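Local coordinates for putative cytoplasmic protein (Salmonella typhimurium, PDB 2GK3), which is of unknown function but assembles into a hexamer and probably adopts the fold of class I glutamine amidotransferases, at residues Asp57-Ala61 against His62-Ile66; Ala67-Ser71 against Ile72-Asn76; Ser84-Ser88 against Asn89-Leu93; Pro175-Asn178 against Gly179-Asp182; Gln235-Trp239 against Pro240-Asp244. One frame throughout, in Å; residues are numbered along the deposited sequence.

Contact 1 (Asp57-Ala61 against His62-Ile66); sequences DYMPA and HTVQI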
loop_
_atom_site.group_PDB
_atom_site.type_symbol
_atom_site.label_atom_id
_atom_site.label_comp_id
_atom_site.label_asym_id
_atom_site.label_seq_id
_atom_site.Cartn_x
_atom_site.Cartn_y
_atom_site.Cartn_z
ATOM N N ASP E 57 -18.321 -21.637 17.821
ATOM C CA ASP E 57 -18.499 -20.950 16.548
ATOM C C ASP E 57 -17.334 -19.988 16.328
ATOM O O ASP E 57 -17.047 -19.137 17.172
ATOM C CB ASP E 57 -19.807 -20.166 16.519
ATOM C CG ASP E 57 -21.022 -21.062 16.371
ATOM O OD1 ASP E 57 -20.870 -22.305 16.285
ATOM O OD2 ASP E 57 -22.142 -20.517 16.365
ATOM N N TYR E 58 -16.663 -20.135 15.199
ATOM C CA TYR E 58 -15.564 -19.264 14.860
ATOM C C TYR E 58 -16.009 -18.149 13.916
ATOM O O TYR E 58 -16.577 -18.399 12.847
ATOM C CB TYR E 58 -14.409 -20.042 14.244
ATOM C CG TYR E 58 -13.219 -19.171 13.954
ATOM C CD1 TYR E 58 -12.756 -18.255 14.903
ATOM C CD2 TYR E 58 -12.543 -19.264 12.751
ATOM C CE1 TYR E 58 -11.668 -17.441 14.646
ATOM C CE2 TYR E 58 -11.437 -18.463 12.495
ATOM C CZ TYR E 58 -11.011 -17.547 13.452
ATOM O OH TYR E 58 -9.926 -16.737 13.199
HETATM N N MSE E 59 -15.740 -16.916 14.327
HETATM C CA MSE E 59 -16.086 -15.763 13.528
HETATM C C MSE E 59 -14.837 -14.925 13.277
HETATM O O MSE E 59 -14.466 -14.087 14.109
HETATM C CB MSE E 59 -17.178 -14.952 14.214
HETATM C CG MSE E 59 -17.700 -13.801 13.371
HETATM SE SE MSE E 59 -19.043 -12.728 14.280
HETATM C CE MSE E 59 -20.523 -14.000 14.264
ATOM N N PRO E 60 -14.172 -15.155 12.125
ATOM C CA PRO E 60 -13.020 -14.328 11.768
ATOM C C PRO E 60 -13.428 -12.856 11.668
ATOM O O PRO E 60 -14.603 -12.557 11.457
ATOM C CB PRO E 60 -12.606 -14.851 10.397
ATOM C CG PRO E 60 -13.281 -16.188 10.236
ATOM C CD PRO E 60 -14.476 -16.189 11.112
ATOM N N ALA E 61 -12.462 -11.954 11.815
ATOM C CA ALA E 61 -12.697 -10.513 11.668
ATOM C C ALA E 61 -13.550 -10.105 10.454
ATOM O O ALA E 61 -14.486 -9.312 10.603
ATOM C CB ALA E 61 -11.377 -9.764 11.664
ATOM N N HIS E 62 -13.245 -10.639 9.268
ATOM C CA HIS E 62 -14.019 -10.273 8.061
ATOM C C HIS E 62 -15.512 -10.562 8.201
ATOM O O HIS E 62 -16.338 -9.811 7.684
ATOM C CB HIS E 62 -13.418 -10.816 6.733
ATOM C CG HIS E 62 -13.306 -12.309 6.656
ATOM N ND1 HIS E 62 -12.097 -12.967 6.745
ATOM C CD2 HIS E 62 -14.243 -13.270 6.493
ATOM C CE1 HIS E 62 -12.291 -14.266 6.643
ATOM N NE2 HIS E 62 -13.587 -14.479 6.508
ATOM N N THR E 63 -15.857 -11.607 8.944
ATOM C CA THR E 63 -17.253 -11.998 9.128
ATOM C C THR E 63 -18.021 -11.045 10.060
ATOM O O THR E 63 -19.236 -10.930 9.957
ATOM C CB THR E 63 -17.335 -13.450 9.660
ATOM O OG1 THR E 63 -16.594 -14.304 8.790
ATOM C CG2 THR E 63 -18.764 -13.947 9.742
ATOM N N VAL E 64 -17.327 -10.397 10.994
ATOM C CA VAL E 64 -17.934 -9.330 11.786
ATOM C C VAL E 64 -18.352 -8.159 10.874
ATOM O O VAL E 64 -19.431 -7.600 11.052
ATOM C CB VAL E 64 -16.980 -8.845 12.923
ATOM C CG1 VAL E 64 -17.528 -7.582 13.638
ATOM C CG2 VAL E 64 -16.722 -9.967 13.926
ATOM N N GLN E 65 -17.498 -7.821 9.901
ATOM C CA GLN E 65 -17.745 -6.760 8.910
ATOM C C GLN E 65 -18.995 -6.984 8.054
ATOM O O GLN E 65 -19.779 -6.063 7.870
ATOM C CB GLN E 65 -16.544 -6.583 7.970
ATOM C CG GLN E 65 -15.242 -6.157 8.612
ATOM C CD GLN E 65 -14.253 -5.566 7.594
ATOM O OE1 GLN E 65 -13.801 -6.252 6.668
ATOM N NE2 GLN E 65 -13.907 -4.289 7.774
ATOM N N ILE E 66 -19.156 -8.207 7.544
ATOM C CA ILE E 66 -20.267 -8.629 6.674
ATOM C C ILE E 66 -21.551 -8.991 7.426
ATOM O O ILE E 66 -22.661 -8.750 6.928
ATOM C CB ILE E 66 -19.933 -9.990 5.957
ATOM C CG1 ILE E 66 -18.813 -9.897 4.943
ATOM C CG2 ILE E 66 -21.185 -10.605 5.283
ATOM C CD1 ILE E 66 -18.547 -11.303 4.338
#
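The strand-to-helix turn at the end of strand 55-59 brings Pro60 and Ala61 against Thr63, Val64 and the ring of His62, in the first turn of helix 61-67. Pro60 O accepts from Thr63 N (3.0 Å), with the donor well above the carbonyl plane, and Ala61 O takes a weak, long bond from Gln65 N at 3.4 Å. A proline suits the place just before the helix, since it has no N-H to satisfy and its ring restricts phi. Its CB lies over one face of the His62 imidazole, 4.1 Å from the centroid, a CH-pi contact; chi1 of 60° swings that ring back beneath the proline. In what is probably a glutaminase-like fold, the strand runs parallel to strand 12-28, whose Ser19 OG bonds Ala61 N. On the other flank, the flexible selenomethionine Met59 reaches forward: CG meets Thr63 CB at 3.7 Å, and SE rests on Val64 CG2 at 3.6 Å. His62 also meets Tyr38 and His62 of a second subunit.

Contact 2 (Ala67-Ser71 against Ile72-Asn76); sequences AFPES and IDELN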
loop_
_atom_site.group_PDB
_atom_site.type_symbol
_atom_site.label_atom_id
_atom_site.label_comp_id
_atom_site.label_asym_id
_atom_site.label_seq_id
_atom_site.Cartn_x
_atom_site.Cartn_y
_atom_site.Cartn_z
ATOM N N ALA E 67 -21.396 -9.630 8.588
ATOM C CA ALA E 67 -22.458 -10.489 9.120
ATOM C C ALA E 67 -22.481 -10.634 10.628
ATOM O O ALA E 67 -22.902 -11.682 11.139
ATOM C CB ALA E 67 -22.359 -11.888 8.487
ATOM N N PHE E 68 -22.041 -9.608 11.351
ATOM C CA PHE E 68 -22.204 -9.640 12.803
ATOM C C PHE E 68 -23.702 -9.645 13.156
ATOM O O PHE E 68 -24.464 -8.879 12.571
ATOM C CB PHE E 68 -21.473 -8.481 13.507
ATOM C CG PHE E 68 -21.454 -8.634 14.988
ATOM C CD1 PHE E 68 -20.507 -9.440 15.594
ATOM C CD2 PHE E 68 -22.450 -8.072 15.765
ATOM C CE1 PHE E 68 -20.524 -9.636 16.980
ATOM C CE2 PHE E 68 -22.482 -8.263 17.136
ATOM C CZ PHE E 68 -21.517 -9.037 17.750
ATOM N N PRO E 69 -24.126 -10.528 14.086
ATOM C CA PRO E 69 -25.547 -10.635 14.485
ATOM C C PRO E 69 -26.159 -9.318 14.974
ATOM O O PRO E 69 -25.627 -8.684 15.895
ATOM C CB PRO E 69 -25.521 -11.662 15.636
ATOM C CG PRO E 69 -24.294 -12.433 15.427
ATOM C CD PRO E 69 -23.292 -11.518 14.792
ATOM N N GLU E 70 -27.263 -8.913 14.345
ATOM C CA GLU E 70 -28.050 -7.757 14.788
ATOM C C GLU E 70 -28.921 -8.027 16.035
ATOM O O GLU E 70 -29.253 -7.102 16.778
ATOM C CB GLU E 70 -28.928 -7.235 13.646
ATOM C CG GLU E 70 -28.147 -6.619 12.503
ATOM C CD GLU E 70 -29.012 -5.802 11.561
ATOM O OE1 GLU E 70 -30.194 -5.573 11.873
ATOM O OE2 GLU E 70 -28.504 -5.374 10.506
ATOM N N SER E 71 -29.287 -9.286 16.252
ATOM C CA SER E 71 -30.214 -9.650 17.316
ATOM C C SER E 71 -29.481 -10.046 18.589
ATOM O O SER E 71 -28.549 -10.844 18.558
ATOM C CB SER E 71 -31.141 -10.791 16.856
ATOM O OG SER E 71 -31.604 -11.584 17.950
ATOM N N ILE E 72 -29.924 -9.496 19.715
ATOM C CA ILE E 72 -29.389 -9.900 21.012
ATOM C C ILE E 72 -29.772 -11.349 21.339
ATOM O O ILE E 72 -28.996 -12.064 21.972
ATOM C CB ILE E 72 -29.750 -8.880 22.160
ATOM C CG1 ILE E 72 -28.986 -9.206 23.450
ATOM C CG2 ILE E 72 -31.265 -8.777 22.413
ATOM C CD1 ILE E 72 -27.557 -8.780 23.422
ATOM N N ASP E 73 -30.952 -11.780 20.874
ATOM C CA ASP E 73 -31.449 -13.161 21.098
ATOM C C ASP E 73 -30.478 -14.168 20.499
ATOM O O ASP E 73 -30.318 -15.278 21.013
ATOM C CB ASP E 73 -32.836 -13.400 20.465
ATOM C CG ASP E 73 -33.888 -12.371 20.886
ATOM O OD1 ASP E 73 -33.567 -11.449 21.662
ATOM O OD2 ASP E 73 -35.052 -12.497 20.426
ATOM N N GLU E 74 -29.847 -13.747 19.404
ATOM C CA GLU E 74 -28.897 -14.543 18.654
ATOM C C GLU E 74 -27.565 -14.672 19.406
ATOM O O GLU E 74 -26.905 -15.722 19.346
ATOM C CB GLU E 74 -28.709 -13.904 17.271
ATOM C CG GLU E 74 -28.024 -14.778 16.225
ATOM C CD GLU E 74 -28.108 -14.182 14.803
ATOM O OE1 GLU E 74 -29.032 -13.353 14.524
ATOM O OE2 GLU E 74 -27.234 -14.547 13.968
ATOM N N LEU E 75 -27.176 -13.602 20.107
ATOM C CA LEU E 75 -26.005 -13.632 20.988
ATOM C C LEU E 75 -26.288 -14.432 22.257
ATOM O O LEU E 75 -25.394 -15.084 22.796
ATOM C CB LEU E 75 -25.539 -12.218 21.351
ATOM C CG LEU E 75 -24.936 -11.378 20.231
ATOM C CD1 LEU E 75 -24.518 -10.032 20.784
ATOM C CD2 LEU E 75 -23.752 -12.082 19.585
ATOM N N ASN E 76 -27.540 -14.390 22.708
ATOM C CA ASN E 76 -27.944 -15.011 23.969
ATOM C C ASN E 76 -27.786 -16.523 24.013
ATOM O O ASN E 76 -27.805 -17.116 25.092
ATOM C CB ASN E 76 -29.377 -14.604 24.347
ATOM C CG ASN E 76 -29.457 -13.190 24.930
ATOM O OD1 ASN E 76 -28.438 -12.604 25.292
ATOM N ND2 ASN E 76 -30.669 -12.637 25.010
#
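Pro69 and Phe68 meet Leu75 on the buried side of this loop-to-helix junction, while Ser71, Asp73 and Glu74 form its outer, more polar side. Inside, Leu75 CD2 sits 4.2 Å from both Phe68 CZ and Pro69 CG. A branched leucine can set one methyl against both rings at once, and Ser110 of helix 107-116 also borders it. Ser71 is the N-cap of the short helix 72-75: with OG roughly opposite its own N (chi1 153°), the hydroxyl swings forward to accept from Glu74 N at 3.1 Å, a role for which the small serine is well fitted. The carbonyl of Ser71 is held more loosely, receiving weak bonds from Glu74 N and, at 3.4 Å, from Leu75 N. Toward solvent, the extended Glu74 crosses Pro69 at about a right angle, CD lying 3.7 Å from CB of the proline. Exposed Glu70 turns from the helix to a salt bridge with Lys104.

Contact 3 (Ser84-Ser88 against Asn89-Leu93); sequences SDIGS and NTFLL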
loop_
_atom_site.group_PDB
_atom_site.type_symbol
_atom_site.label_atom_id
_atom_site.label_comp_id
_atom_site.label_asym_id
_atom_site.label_seq_id
_atom_site.Cartn_x
_atom_site.Cartn_y
_atom_site.Cartn_z
ATOM N N SER E 84 -10.422 -11.707 20.390
ATOM C CA SER E 84 -8.981 -11.827 20.337
ATOM C C SER E 84 -8.416 -11.256 19.032
ATOM O O SER E 84 -8.831 -11.644 17.940
ATOM C CB SER E 84 -8.564 -13.289 20.552
ATOM O OG SER E 84 -7.149 -13.391 20.643
ATOM N N ASP E 85 -7.464 -10.330 19.166
ATOM C CA ASP E 85 -6.813 -9.681 18.012
ATOM C C ASP E 85 -7.803 -9.167 16.966
ATOM O O ASP E 85 -7.598 -9.325 15.762
ATOM C CB ASP E 85 -5.753 -10.602 17.367
ATOM C CG ASP E 85 -4.329 -10.075 17.520
ATOM O OD1 ASP E 85 -4.157 -8.870 17.763
ATOM O OD2 ASP E 85 -3.369 -10.864 17.363
ATOM N N ILE E 86 -8.885 -8.557 17.444
ATOM C CA ILE E 86 -9.779 -7.786 16.593
ATOM C C ILE E 86 -10.120 -6.433 17.256
ATOM O O ILE E 86 -10.565 -6.376 18.393
ATOM C CB ILE E 86 -11.030 -8.632 16.158
ATOM C CG1 ILE E 86 -12.056 -7.791 15.389
ATOM C CG2 ILE E 86 -11.680 -9.319 17.357
ATOM C CD1 ILE E 86 -13.229 -8.634 14.842
ATOM N N GLY E 87 -9.882 -5.341 16.534
ATOM C CA GLY E 87 -10.078 -4.012 17.097
ATOM C C GLY E 87 -11.535 -3.563 17.203
ATOM O O GLY E 87 -12.451 -4.155 16.585
ATOM N N SER E 88 -11.750 -2.509 17.992
ATOM C CA SER E 88 -13.104 -1.964 18.189
ATOM C C SER E 88 -13.735 -1.424 16.899
ATOM O O SER E 88 -14.948 -1.525 16.708
ATOM C CB SER E 88 -13.082 -0.887 19.272
ATOM O OG SER E 88 -12.233 0.175 18.913
ATOM N N ASN E 89 -12.901 -0.878 16.011
ATOM C CA ASN E 89 -13.345 -0.326 14.735
ATOM C C ASN E 89 -14.075 -1.377 13.911
ATOM O O ASN E 89 -15.037 -1.052 13.208
ATOM C CB ASN E 89 -12.162 0.218 13.930
ATOM C CG ASN E 89 -11.593 1.526 14.490
ATOM O OD1 ASN E 89 -12.279 2.293 15.166
ATOM N ND2 ASN E 89 -10.338 1.801 14.168
ATOM N N THR E 90 -13.644 -2.633 14.009
ATOM C CA THR E 90 -14.268 -3.700 13.216
ATOM C C THR E 90 -15.729 -3.899 13.616
ATOM O O THR E 90 -16.595 -3.991 12.742
ATOM C CB THR E 90 -13.477 -5.045 13.229
ATOM O OG1 THR E 90 -12.183 -4.825 12.665
ATOM C CG2 THR E 90 -14.202 -6.123 12.391
ATOM N N PHE E 91 -15.988 -3.925 14.926
ATOM C CA PHE E 91 -17.345 -4.008 15.469
ATOM C C PHE E 91 -18.197 -2.759 15.206
ATOM O O PHE E 91 -19.354 -2.862 14.832
ATOM C CB PHE E 91 -17.277 -4.242 16.958
ATOM C CG PHE E 91 -16.775 -5.596 17.339
ATOM C CD1 PHE E 91 -15.478 -5.756 17.817
ATOM C CD2 PHE E 91 -17.603 -6.715 17.248
ATOM C CE1 PHE E 91 -14.994 -7.000 18.191
ATOM C CE2 PHE E 91 -17.119 -7.982 17.624
ATOM C CZ PHE E 91 -15.799 -8.110 18.105
ATOM N N LEU E 92 -17.613 -1.584 15.409
ATOM C CA LEU E 92 -18.309 -0.319 15.282
ATOM C C LEU E 92 -18.581 0.110 13.840
ATOM O O LEU E 92 -19.603 0.757 13.575
ATOM C CB LEU E 92 -17.526 0.783 16.013
ATOM C CG LEU E 92 -17.624 0.744 17.547
ATOM C CD1 LEU E 92 -16.505 1.510 18.249
ATOM C CD2 LEU E 92 -19.005 1.229 18.011
ATOM N N LEU E 93 -17.660 -0.229 12.934
ATOM C CA LEU E 93 -17.647 0.267 11.554
ATOM C C LEU E 93 -17.780 -0.875 10.553
ATOM O O LEU E 93 -16.955 -1.019 9.630
ATOM C CB LEU E 93 -16.353 1.054 11.274
ATOM C CG LEU E 93 -16.016 2.210 12.219
ATOM C CD1 LEU E 93 -14.658 2.810 11.889
ATOM C CD2 LEU E 93 -17.125 3.264 12.153
HETATM O O HOH W 1 -9.654 -4.553 13.873
HETATM O O HOH W 2 -12.781 2.505 17.978
#
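Ile86 meets Thr90, Ile86 CD1 resting 3.6 Å from Thr90 CG2, and the same methyl lies 4.1 Å from Phe91 CE1. An extended isoleucine, CG1 anti to the backbone N at chi1 174°, is long enough to reach both. Around these apolar contacts the backbone closes the turn: Gly87 O accepts from Thr90 N at 3.2 Å, and Ser88 O receives a straighter bond from Leu92 N (3.0 Å, 163° at the hydrogen). Of two waters, one accepts from Gly87 N and Thr90 OG1, each at 2.8 Å; the other donates to Ser88 OG (2.6 Å) and to Asn89 OD1. Further out, Ser88 OG bonds Ala137 O, whereas Thr90 OG1 and Asn89 ND2 meet Tyr30 and Asp31 of the third subunit. That hydroxyl and amide suit a place where backbone and charged groups of another chain are met, while Phe91 packs on helix 107-116. Such a loop leads from parallel strand 80-84 into a short helix, used here to join subunits of the hexamer.

Contact 4 (Pro175-Asn178 against Gly179-Asp182); sequences PVVN and GFSD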
loop_
_atom_site.group_PDB
_atom_site.type_symbol
_atom_site.label_atom_id
_atom_site.label_comp_id
_atom_site.label_asym_id
_atom_site.label_seq_id
_atom_site.Cartn_x
_atom_site.Cartn_y
_atom_site.Cartn_z
ATOM N N PRO E 175 -9.786 -21.580 41.551
ATOM C CA PRO E 175 -10.284 -22.750 40.791
ATOM C C PRO E 175 -9.726 -22.902 39.373
ATOM O O PRO E 175 -9.420 -24.021 38.964
ATOM C CB PRO E 175 -11.798 -22.516 40.716
ATOM C CG PRO E 175 -12.131 -21.599 41.827
ATOM C CD PRO E 175 -10.870 -20.899 42.289
ATOM N N VAL E 176 -9.579 -21.797 38.632
ATOM C CA VAL E 176 -9.130 -21.838 37.234
ATOM C C VAL E 176 -7.699 -22.362 37.075
ATOM O O VAL E 176 -7.386 -23.103 36.134
ATOM C CB VAL E 176 -9.295 -20.457 36.558
ATOM C CG1 VAL E 176 -8.472 -20.347 35.280
ATOM C CG2 VAL E 176 -10.762 -20.172 36.277
ATOM N N VAL E 177 -6.834 -21.992 38.008
ATOM C CA VAL E 177 -5.411 -22.292 37.888
ATOM C C VAL E 177 -4.896 -23.297 38.924
ATOM O O VAL E 177 -3.732 -23.703 38.885
ATOM C CB VAL E 177 -4.571 -20.999 37.966
ATOM C CG1 VAL E 177 -4.957 -20.039 36.825
ATOM C CG2 VAL E 177 -4.725 -20.339 39.345
ATOM N N ASN E 178 -5.760 -23.683 39.856
ATOM C CA ASN E 178 -5.357 -24.614 40.893
ATOM C C ASN E 178 -4.696 -25.883 40.326
ATOM O O ASN E 178 -5.258 -26.550 39.447
ATOM C CB ASN E 178 -6.533 -24.947 41.808
ATOM C CG ASN E 178 -6.132 -25.858 42.960
ATOM O OD1 ASN E 178 -5.378 -25.463 43.844
ATOM N ND2 ASN E 178 -6.639 -27.082 42.949
ATOM N N GLY E 179 -3.493 -26.188 40.814
ATOM C CA GLY E 179 -2.752 -27.370 40.381
ATOM C C GLY E 179 -1.753 -27.147 39.263
ATOM O O GLY E 179 -0.967 -28.044 38.965
ATOM N N PHE E 180 -1.775 -25.965 38.642
ATOM C CA PHE E 180 -0.887 -25.659 37.510
ATOM C C PHE E 180 0.520 -25.474 38.043
ATOM O O PHE E 180 0.694 -25.081 39.202
ATOM C CB PHE E 180 -1.312 -24.363 36.795
ATOM C CG PHE E 180 -2.603 -24.458 35.997
ATOM C CD1 PHE E 180 -3.502 -25.533 36.163
ATOM C CD2 PHE E 180 -2.939 -23.437 35.109
ATOM C CE1 PHE E 180 -4.703 -25.599 35.427
ATOM C CE2 PHE E 180 -4.136 -23.482 34.381
ATOM C CZ PHE E 180 -5.023 -24.576 34.542
ATOM N N SER E 181 1.523 -25.729 37.209
ATOM C CA SER E 181 2.918 -25.578 37.629
ATOM C C SER E 181 3.781 -25.299 36.427
ATOM O O SER E 181 3.314 -25.424 35.292
ATOM C CB SER E 181 3.425 -26.848 38.328
ATOM O OG SER E 181 3.438 -27.959 37.427
ATOM N N ASP E 182 5.036 -24.931 36.669
ATOM C CA ASP E 182 6.013 -24.737 35.601
ATOM C C ASP E 182 5.480 -23.786 34.518
ATOM O O ASP E 182 5.402 -24.125 33.323
ATOM C CB ASP E 182 6.445 -26.095 35.019
ATOM C CG ASP E 182 7.716 -26.001 34.186
ATOM O OD1 ASP E 182 8.491 -25.019 34.347
ATOM O OD2 ASP E 182 7.949 -26.917 33.365
#
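Val177 and Phe180, the first and last residues of a tight turn, meet through both backbone and side chain. The hydrogen bond runs from Phe180 N to Val177 O, 3.0 Å long and nearly straight at the hydrogen (159°), with the donor tilted somewhat from the carbonyl plane. It closes a type II beta turn with Asn178 and Gly179 at its corners. Gly179 has a positive phi, where a CB would clash with the carbonyl oxygen of Asn178, so glycine fits this corner naturally; exposed Asn178, with its polar amide, suits the other.

With CG on the side of Phe180 away from its carbonyl carbon (chi1 -71°), the ring folds back over the start of the turn. Val177 CA lies over its centre, 3.8 Å from the centroid and only 7° off the ring normal, a CH-pi contact. Beside it, Val177 CB reaches Phe180 CD2 at 4.1 Å. At the far end of the ring, Phe180 CZ approaches Val176 O to 3.2 Å, an oblique contact, and that oxygen accepts a hydrogen bond from Asn248 ND2.

The buried valines pack against the rest of the fold: Val176 on Thr249 and Phe252 of helix 242-253, and Val177 on Val201 and Leu202 of strand 199-204. The Phe180 ring also stacks with Phe241.

Contact 5 (Gln235-Trp239 against Pro240-Asp244); sequences QFMSW and PFYTD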
loop_
_atom_site.group_PDB
_atom_site.type_symbol
_atom_site.label_atom_id
_atom_site.label_comp_id
_atom_site.label_asym_id
_atom_site.label_seq_id
_atom_site.Cartn_x
_atom_site.Cartn_y
_atom_site.Cartn_z
ATOM N N GLN E 235 6.499 -22.817 23.719
ATOM C CA GLN E 235 6.524 -23.383 25.064
ATOM C C GLN E 235 5.168 -23.222 25.767
ATOM O O GLN E 235 4.714 -24.114 26.487
ATOM C CB GLN E 235 7.657 -22.754 25.866
ATOM C CG GLN E 235 7.691 -23.132 27.338
ATOM C CD GLN E 235 8.793 -22.417 28.078
ATOM O OE1 GLN E 235 8.538 -21.614 28.966
ATOM N NE2 GLN E 235 10.034 -22.688 27.697
ATOM N N PHE E 236 4.513 -22.095 25.538
ATOM C CA PHE E 236 3.192 -21.880 26.113
ATOM C C PHE E 236 2.135 -22.790 25.459
ATOM O O PHE E 236 1.284 -23.352 26.151
ATOM C CB PHE E 236 2.823 -20.398 26.028
ATOM C CG PHE E 236 1.432 -20.084 26.480
ATOM C CD1 PHE E 236 0.910 -20.646 27.645
ATOM C CD2 PHE E 236 0.648 -19.200 25.753
ATOM C CE1 PHE E 236 -0.380 -20.342 28.075
ATOM C CE2 PHE E 236 -0.644 -18.880 26.169
ATOM C CZ PHE E 236 -1.157 -19.451 27.327
HETATM N N MSE E 237 2.215 -22.934 24.132
HETATM C CA MSE E 237 1.293 -23.797 23.359
HETATM C C MSE E 237 1.340 -25.247 23.831
HETATM O O MSE E 237 0.309 -25.918 23.934
HETATM C CB MSE E 237 1.651 -23.817 21.876
HETATM C CG MSE E 237 2.098 -22.529 21.255
HETATM SE SE MSE E 237 0.612 -21.611 20.402
HETATM C CE MSE E 237 0.352 -20.429 21.938
ATOM N N SER E 238 2.552 -25.733 24.087
ATOM C CA SER E 238 2.746 -27.141 24.435
ATOM C C SER E 238 2.909 -27.338 25.934
ATOM O O SER E 238 3.273 -28.422 26.397
ATOM C CB SER E 238 3.927 -27.730 23.659
ATOM O OG SER E 238 5.007 -26.812 23.616
ATOM N N TRP E 239 2.649 -26.266 26.684
ATOM C CA TRP E 239 2.552 -26.324 28.134
ATOM C C TRP E 239 1.380 -27.256 28.496
ATOM O O TRP E 239 0.304 -27.149 27.901
ATOM C CB TRP E 239 2.340 -24.901 28.667
ATOM C CG TRP E 239 2.315 -24.729 30.155
ATOM C CD1 TRP E 239 3.245 -25.163 31.042
ATOM C CD2 TRP E 239 1.320 -24.028 30.922
ATOM N NE1 TRP E 239 2.884 -24.808 32.316
ATOM C CE2 TRP E 239 1.710 -24.106 32.273
ATOM C CE3 TRP E 239 0.130 -23.352 30.596
ATOM C CZ2 TRP E 239 0.960 -23.524 33.309
ATOM C CZ3 TRP E 239 -0.616 -22.779 31.616
ATOM C CH2 TRP E 239 -0.200 -22.867 32.956
ATOM N N PRO E 240 1.598 -28.204 29.433
ATOM C CA PRO E 240 0.601 -29.216 29.800
ATOM C C PRO E 240 -0.731 -28.635 30.255
ATOM O O PRO E 240 -1.758 -29.313 30.191
ATOM C CB PRO E 240 1.264 -29.936 30.976
ATOM C CG PRO E 240 2.683 -29.786 30.745
ATOM C CD PRO E 240 2.848 -28.409 30.181
ATOM N N PHE E 241 -0.716 -27.386 30.707
ATOM C CA PHE E 241 -1.937 -26.766 31.227
ATOM C C PHE E 241 -2.548 -25.727 30.285
ATOM O O PHE E 241 -3.443 -24.976 30.673
ATOM C CB PHE E 241 -1.680 -26.191 32.626
ATOM C CG PHE E 241 -1.211 -27.222 33.633
ATOM C CD1 PHE E 241 -2.100 -28.160 34.159
ATOM C CD2 PHE E 241 0.120 -27.250 34.056
ATOM C CE1 PHE E 241 -1.669 -29.115 35.090
ATOM C CE2 PHE E 241 0.557 -28.194 34.991
ATOM C CZ PHE E 241 -0.337 -29.132 35.503
ATOM N N TYR E 242 -2.081 -25.695 29.042
ATOM C CA TYR E 242 -2.617 -24.751 28.067
ATOM C C TYR E 242 -4.125 -24.932 27.921
ATOM O O TYR E 242 -4.891 -23.961 28.023
ATOM C CB TYR E 242 -1.919 -24.930 26.730
ATOM C CG TYR E 242 -2.271 -23.942 25.641
ATOM C CD1 TYR E 242 -1.646 -22.687 25.560
ATOM C CD2 TYR E 242 -3.172 -24.285 24.646
ATOM C CE1 TYR E 242 -1.945 -21.794 24.527
ATOM C CE2 TYR E 242 -3.484 -23.398 23.610
ATOM C CZ TYR E 242 -2.874 -22.161 23.546
ATOM O OH TYR E 242 -3.206 -21.307 22.503
ATOM N N THR E 243 -4.543 -26.183 27.716
ATOM C CA THR E 243 -5.942 -26.493 27.434
ATOM C C THR E 243 -6.798 -26.172 28.626
ATOM O O THR E 243 -7.827 -25.509 28.484
ATOM C CB THR E 243 -6.164 -27.992 27.024
ATOM O OG1 THR E 243 -5.521 -28.247 25.769
ATOM C CG2 THR E 243 -7.644 -28.310 26.890
ATOM N N ASP E 244 -6.373 -26.648 29.796
ATOM C CA ASP E 244 -7.128 -26.458 31.039
ATOM C C ASP E 244 -7.271 -24.992 31.393
ATOM O O ASP E 244 -8.298 -24.593 31.917
ATOM C CB ASP E 244 -6.476 -27.203 32.215
ATOM C CG ASP E 244 -6.520 -28.717 32.055
ATOM O OD1 ASP E 244 -7.294 -29.231 31.201
ATOM O OD2 ASP E 244 -5.775 -29.392 32.800
#
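Phe236, Trp239 and Tyr242 all carry CG anti to the backbone N (chi1 175°, -176° and -175°), while Phe241 has CG beside its N, and together these bring two ring pairs across the bend. In the first, the edge of Tyr242 points at the face of Phe236 in a T-shaped pair, centroids 4.8 Å apart. Beneath one face of the tyrosine lies Met237 CA, a CH-pi contact, and the bent selenomethionine lies alongside the ring as a Met-aromatic contact, CE of Met237 3.7 Å from Tyr242 OH. In the second pair, Phe241 turns its edge to the face of the indole, and Phe241 CB sits 3.6 Å from the centroid of the six-membered ring of Trp239. Tyr242 N bonds Trp239 O at 3.0 Å, closing a type I beta turn in which Pro240, lacking an N-H, fits the second position. Tyr242 OH is held by Cys227 O and its ring packs on helix 43-51, against which the bend joins helix 234-237 to helix 242-253.

How the contacts relate
From the N terminus the five contacts come in series; none nests in or crosses another. Contact 1 closes the turn from strand 55-59 into helix 61-67, and contact 2 the loop from there into helix 72-75. Contact 3 turns strand 80-84 into helix 88-92. These three touch: Met59 packs on Phe68 and Pro69, Val64 on Phe91, and Phe68 on Phe91, while contacts 1 and 3 also reach the third subunit. Far along the chain, contact 4 turns within the loop between strands 164-169 and 185-194, and contact 5 bends helix 234-237 into helix 242-253. They meet, centres about 12 Å apart, where Ser181 O probably accepts from Trp239 NE1; the centres of contacts 3 and 4 lie about 32 Å apart.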